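Side-chain contacts in structural protein ORF131 (Acidianus two-tailed virus, PDB 3FAJ), which is a structural component of the virion and probably binds DNA, though its precise role in the particle is not established: residues L47-V52 / K80-A85; K72-A77 / Q116-F121. One frame throughout, in Å; residues are numbered along the deposited sequence. Where two conformers were deposited one is given.

Interaction 1 of 2, residues L47-V52 / K80-A85; sequences LGYPEV and KMISDA
Tyr49 reaches across to Ile82 and Ser83 on helix 69-86, its ring meeting the CG2 methyl of Ile82 obliquely. The setting is the strand-turn-helix junction of a small helical fold: the chain leaves a short, weakly bonded strand about 48-49, in which Tyr49 pairs antiparallel with Gln99, takes a cis peptide into Pro50, and enters helix 51-66 with that proline at the N-cap. The turn folds Pro50 back on its neighbour, with Pro50 CB over one face of the Tyr49 ring, 4.1 Å above its plane. Val52, at the start of helix 51-66, offers both its methyls to Ile82, CG1 lying 4.1 Å from Ile82 CG2 and CG2 the same distance from Ile82 CD1, so each valine methyl meets a different methyl of the isoleucine and the two chains cross at a slant. With chi1 at -63°, Ile82 CG2 stands anti to the backbone N and faces both Val52 and, more loosely at 4.5 Å, Tyr49 CD1. Phe42 of helix 31-43 touches both Val52 and Ile82 and continues this apolar core.

At Tyr49 OH the contact turns polar. This oxygen comes no closer to Ser83 than 4.1 Å, at CA; Ser83 OG bonds instead to Val79 O in its own helix. A water bridges the gap, 2.8 Å from Tyr49 OH and donating to the backbone carbonyl Ser83 O at 2.7 Å.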
loop_
_atom_site.group_PDB
_atom_site.type_symbol
_atom_site.label_atom_id
_atom_site.label_comp_id
_atom_site.label_asym_id
_atom_site.label_seq_id
_atom_site.Cartn_x
_atom_site.Cartn_y
_atom_site.Cartn_z
ATOM N N LEU A 47 -0.095 12.486 0.471
ATOM C CA LEU A 47 -0.615 11.891 1.702
ATOM C C LEU A 47 0.316 12.162 2.860
ATOM O O LEU A 47 1.508 12.425 2.680
ATOM C CB LEU A 47 -0.742 10.385 1.532
ATOM C CG LEU A 47 -2.058 9.783 1.066
ATOM C CD1 LEU A 47 -2.893 10.660 0.129
ATOM C CD2 LEU A 47 -1.772 8.382 0.514
ATOM N N GLY A 48 -0.227 12.107 4.057
ATOM C CA GLY A 48 0.586 12.288 5.233
ATOM C C GLY A 48 0.627 10.993 6.011
ATOM O O GLY A 48 0.124 9.952 5.553
ATOM N N TYR A 49 1.265 11.061 7.173
ATOM C CA TYR A 49 1.316 9.936 8.085
ATOM C C TYR A 49 0.603 10.387 9.340
ATOM O O TYR A 49 0.847 11.499 9.814
ATOM C CB TYR A 49 2.759 9.536 8.403
ATOM C CG TYR A 49 2.873 8.312 9.285
ATOM C CD1 TYR A 49 2.784 7.024 8.740
ATOM C CD2 TYR A 49 3.062 8.438 10.666
ATOM C CE1 TYR A 49 2.885 5.889 9.559
ATOM C CE2 TYR A 49 3.165 7.298 11.487
ATOM C CZ TYR A 49 3.080 6.029 10.908
ATOM O OH TYR A 49 3.164 4.898 11.703
ATOM N N PRO A 50 -0.261 9.527 9.901
ATOM C CA PRO A 50 -0.579 8.138 9.543
ATOM C C PRO A 50 -1.648 7.912 8.468
ATOM O O PRO A 50 -2.030 6.766 8.257
ATOM C CB PRO A 50 -1.080 7.566 10.875
ATOM C CG PRO A 50 -1.796 8.713 11.479
ATOM C CD PRO A 50 -0.975 9.947 11.122
ATOM N N GLU A 51 -2.121 8.966 7.800
ATOM C CA GLU A 51 -3.142 8.811 6.739
ATOM C C GLU A 51 -2.835 7.659 5.783
ATOM O O GLU A 51 -3.708 6.838 5.483
ATOM C CB GLU A 51 -3.311 10.112 5.933
ATOM C CG GLU A 51 -4.160 9.978 4.653
ATOM C CD GLU A 51 -4.211 11.259 3.814
ATOM O OE1 GLU A 51 -3.268 12.081 3.879
ATOM O OE2 GLU A 51 -5.206 11.448 3.075
ATOM N N VAL A 52 -1.588 7.585 5.332
ATOM C CA VAL A 52 -1.232 6.580 4.344
ATOM C C VAL A 52 -1.443 5.176 4.884
ATOM O O VAL A 52 -2.042 4.345 4.186
ATOM C CB VAL A 52 0.211 6.760 3.777
ATOM C CG1 VAL A 52 1.281 6.729 4.874
ATOM C CG2 VAL A 52 0.501 5.691 2.673
ATOM N N LYS A 80 3.935 -2.287 6.968
ATOM C CA LYS A 80 5.062 -2.500 7.882
ATOM C C LYS A 80 6.283 -1.666 7.479
ATOM O O LYS A 80 6.953 -1.041 8.321
ATOM C CB LYS A 80 5.415 -3.981 7.914
ATOM C CG LYS A 80 6.515 -4.343 8.925
ATOM C CD LYS A 80 6.408 -5.784 9.399
ATOM C CE LYS A 80 6.355 -6.794 8.260
ATOM N NZ LYS A 80 6.787 -8.156 8.750
ATOM N N MET A 81 6.578 -1.659 6.174
ATOM C CA MET A 81 7.753 -0.938 5.678
ATOM C C MET A 81 7.606 0.554 5.930
ATOM O O MET A 81 8.542 1.205 6.389
ATOM C CB MET A 81 7.979 -1.202 4.176
ATOM C CG MET A 81 8.583 -2.581 3.930
ATOM S SD MET A 81 8.795 -2.847 2.160
ATOM C CE MET A 81 7.297 -3.681 1.676
ATOM N N ILE A 82 6.425 1.095 5.638
ATOM C CA ILE A 82 6.201 2.534 5.834
ATOM C C ILE A 82 6.231 2.903 7.318
ATOM O O ILE A 82 6.884 3.868 7.715
ATOM C CB ILE A 82 4.882 2.998 5.173
ATOM C CG1 ILE A 82 4.953 2.801 3.650
ATOM C CG2 ILE A 82 4.609 4.483 5.527
ATOM C CD1 ILE A 82 3.702 3.179 2.915
ATOM N N SER A 83 5.543 2.105 8.149
ATOM C CA SER A 83 5.530 2.311 9.604
ATOM C C SER A 83 6.937 2.322 10.185
ATOM O O SER A 83 7.275 3.182 11.000
ATOM C CB SER A 83 4.706 1.215 10.290
ATOM O OG SER A 83 3.384 1.198 9.785
ATOM N N ASP A 84 7.747 1.351 9.763
ATOM C CA ASP A 84 9.108 1.208 10.251
ATOM C C ASP A 84 9.972 2.399 9.850
ATOM O O ASP A 84 10.772 2.873 10.668
ATOM C CB ASP A 84 9.737 -0.089 9.738
ATOM C CG ASP A 84 9.161 -1.341 10.402
ATOM O OD1 ASP A 84 8.413 -1.243 11.413
ATOM O OD2 ASP A 84 9.470 -2.447 9.891
ATOM N N ALA A 85 9.806 2.866 8.612
ATOM C CA ALA A 85 10.591 3.979 8.088
ATOM C C ALA A 85 10.198 5.281 8.792
ATOM O O ALA A 85 11.010 6.191 8.897
ATOM C CB ALA A 85 10.428 4.104 6.564
HETATM O O HOH W 1 5.734 4.467 12.823
#

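Interaction 2 of 2, residues K72-A77 / Q116-F121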
loop_
_atom_site.group_PDB
_atom_site.type_symbol
_atom_site.label_atom_id
_atom_site.label_comp_id
_atom_site.label_asym_id
_atom_site.label_seq_id
_atom_site.Cartn_x
_atom_site.Cartn_y
_atom_site.Cartn_z
ATOM N N LYS A 72 -4.083 -8.967 0.592
ATOM C CA LYS A 72 -4.014 -8.609 2.015
ATOM C C LYS A 72 -2.560 -8.629 2.461
ATOM O O LYS A 72 -2.077 -7.670 3.087
ATOM C CB LYS A 72 -4.853 -9.585 2.838
ATOM C CG LYS A 72 -4.714 -9.454 4.360
ATOM C CD LYS A 72 -5.330 -10.665 5.060
ATOM C CE LYS A 72 -4.410 -11.922 5.013
ATOM N NZ LYS A 72 -5.060 -13.072 5.734
ATOM N N GLU A 73 -1.856 -9.720 2.145
ATOM C CA GLU A 73 -0.476 -9.874 2.630
ATOM C C GLU A 73 0.477 -8.859 2.003
ATOM O O GLU A 73 1.357 -8.322 2.701
ATOM C CB GLU A 73 -0.001 -11.302 2.406
ATOM C CG GLU A 73 -0.782 -12.303 3.305
ATOM C CD GLU A 73 -0.493 -13.759 2.993
ATOM O OE1 GLU A 73 -0.005 -14.065 1.882
ATOM O OE2 GLU A 73 -0.770 -14.604 3.874
ATOM N N ALA A 74 0.292 -8.557 0.713
ATOM C CA ALA A 74 1.158 -7.565 0.073
ATOM C C ALA A 74 0.985 -6.184 0.700
ATOM O O ALA A 74 1.985 -5.494 0.977
ATOM C CB ALA A 74 0.950 -7.528 -1.474
ATOM N N ILE A 75 -0.272 -5.800 0.947
ATOM C CA ILE A 75 -0.556 -4.496 1.589
ATOM C C ILE A 75 0.040 -4.499 3.002
ATOM O O ILE A 75 0.679 -3.530 3.405
ATOM C CB ILE A 75 -2.056 -4.154 1.593
ATOM C CG1 ILE A 75 -2.601 -4.073 0.150
ATOM C CG2 ILE A 75 -2.271 -2.840 2.384
ATOM C CD1 ILE A 75 -4.142 -4.127 0.092
ATOM N N HIS A 76 -0.120 -5.609 3.731
ATOM C CA HIS A 76 0.424 -5.704 5.079
ATOM C C HIS A 76 1.942 -5.459 5.070
ATOM O O HIS A 76 2.467 -4.737 5.933
ATOM C CB HIS A 76 0.080 -7.068 5.687
ATOM C CG HIS A 76 0.372 -7.167 7.145
ATOM N ND1 HIS A 76 1.576 -7.631 7.639
ATOM C CD2 HIS A 76 -0.393 -6.877 8.226
ATOM C CE1 HIS A 76 1.542 -7.620 8.960
ATOM N NE2 HIS A 76 0.357 -7.173 9.344
ATOM N N ALA A 77 2.640 -6.051 4.099
ATOM C CA ALA A 77 4.109 -5.905 4.008
ATOM C C ALA A 77 4.481 -4.441 3.790
ATOM O O ALA A 77 5.421 -3.940 4.427
ATOM C CB ALA A 77 4.700 -6.807 2.888
ATOM N N GLN A 116 9.002 -2.336 -4.053
ATOM C CA GLN A 116 8.779 -2.322 -5.507
ATOM C C GLN A 116 8.044 -3.596 -5.942
ATOM O O GLN A 116 7.115 -3.530 -6.756
ATOM C CB GLN A 116 10.090 -2.209 -6.267
ATOM C CG GLN A 116 10.838 -0.900 -6.000
ATOM C CD GLN A 116 12.304 -0.926 -6.481
ATOM O OE1 GLN A 116 12.851 -1.981 -6.889
ATOM N NE2 GLN A 116 12.964 0.228 -6.398
ATOM N N GLN A 117 8.472 -4.742 -5.415
ATOM C CA GLN A 117 7.854 -6.027 -5.778
ATOM C C GLN A 117 6.390 -6.059 -5.347
ATOM O O GLN A 117 5.520 -6.507 -6.111
ATOM C CB GLN A 117 8.571 -7.185 -5.107
ATOM C CG GLN A 117 9.899 -7.557 -5.645
ATOM C CD GLN A 117 10.456 -8.722 -4.858
ATOM O OE1 GLN A 117 9.942 -9.043 -3.778
ATOM N NE2 GLN A 117 11.463 -9.386 -5.397
ATOM N N ALA A 118 6.124 -5.602 -4.115
ATOM C CA ALA A 118 4.774 -5.661 -3.567
ATOM C C ALA A 118 3.840 -4.746 -4.363
ATOM O O ALA A 118 2.728 -5.132 -4.730
ATOM C CB ALA A 118 4.772 -5.289 -2.063
ATOM N N LYS A 119 4.321 -3.543 -4.692
ATOM C CA LYS A 119 3.515 -2.597 -5.459
ATOM C C LYS A 119 3.224 -3.145 -6.862
ATOM O O LYS A 119 2.091 -3.084 -7.334
ATOM C CB LYS A 119 4.199 -1.216 -5.502
ATOM C CG LYS A 119 3.367 -0.169 -6.251
ATOM C CD LYS A 119 4.037 1.191 -6.145
ATOM C CE LYS A 119 3.141 2.258 -6.763
ATOM N NZ LYS A 119 3.215 2.314 -8.238
ATOM N N ALA A 120 4.238 -3.719 -7.510
ATOM C CA ALA A 120 4.046 -4.324 -8.839
ATOM C C ALA A 120 3.040 -5.474 -8.778
ATOM O O ALA A 120 2.258 -5.674 -9.708
ATOM C CB ALA A 120 5.351 -4.831 -9.368
ATOM N N PHE A 121 3.105 -6.250 -7.708
ATOM C CA PHE A 121 2.190 -7.379 -7.525
ATOM C C PHE A 121 0.760 -6.869 -7.425
ATOM O O PHE A 121 -0.151 -7.405 -8.056
ATOM C CB PHE A 121 2.576 -8.179 -6.275
ATOM C CG PHE A 121 1.634 -9.305 -5.964
ATOM C CD1 PHE A 121 1.634 -10.457 -6.751
ATOM C CD2 PHE A 121 0.764 -9.225 -4.882
ATOM C CE1 PHE A 121 0.767 -11.518 -6.458
ATOM C CE2 PHE A 121 -0.122 -10.275 -4.589
ATOM C CZ PHE A 121 -0.093 -11.427 -5.378
#
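A close alanine-mediated helix-helix packing joins Ala74 of helix 69-86 to Ala118 of helix 113-123. Each alanine has its CB directed at the other helix, and the CA atoms of Ala74 and Ala118 lie 5.5 Å apart. With a single methyl on each side, little side chain separates the two backbones. Ala118 CB stands 4.1 Å from the carbonyl oxygen Ala74 O, and the two methyl carbons, Ala74 CB and Ala118 CB, are slightly farther apart at 4.5 Å. That oxygen is thus met by a methyl of the partner helix, and no hydrogen bond crosses between the segments.

The fold is a compact, largely helical one, and here the helix 113-123, late in the modelled chain, packs against helix 69-86 in a contact at the surface of the chain. Leu122, from the same helix as Ala118, touches both Ala74 and Ile75. Ile75 points away from residues 116-121 and in addition reaches Ala35 of helix 31-43 and Glu60 of helix 51-66.

Phe121, one turn on from Ala118, adds the aromatic part of the contact. Its CG lies anti to the backbone N (chi1 176°), which carries the ring back across to helix 69-86, where Phe121 CD2 comes to 3.8 Å from Ala74 CB. The methyl approaches the ring obliquely. The same phenylalanine also touches Arg70, one turn before Ala74 on helix 69-86.

How the interactions relate
Interactions 1 and 2 illustrate how one long helix can organise a small fold: both draw on helix 69-86, interaction 2 on residues 72-77 and interaction 1 on residues 80-85, with centres about 14 Å apart. These two ranges lie close in sequence on the one helix, yet the contacts do not otherwise touch each other. Helix 31-43 reaches toward both, meeting Ile82 through Phe42 and Ile75 through Ala35. Interaction 1 is partly buried, whereas interaction 2 lies at the surface. Along the chain their segments alternate. Separately, the contacts themselves join strand 48-49 and the start of helix 51-66, in interaction 1, and helix 113-123, in interaction 2, to helix 69-86.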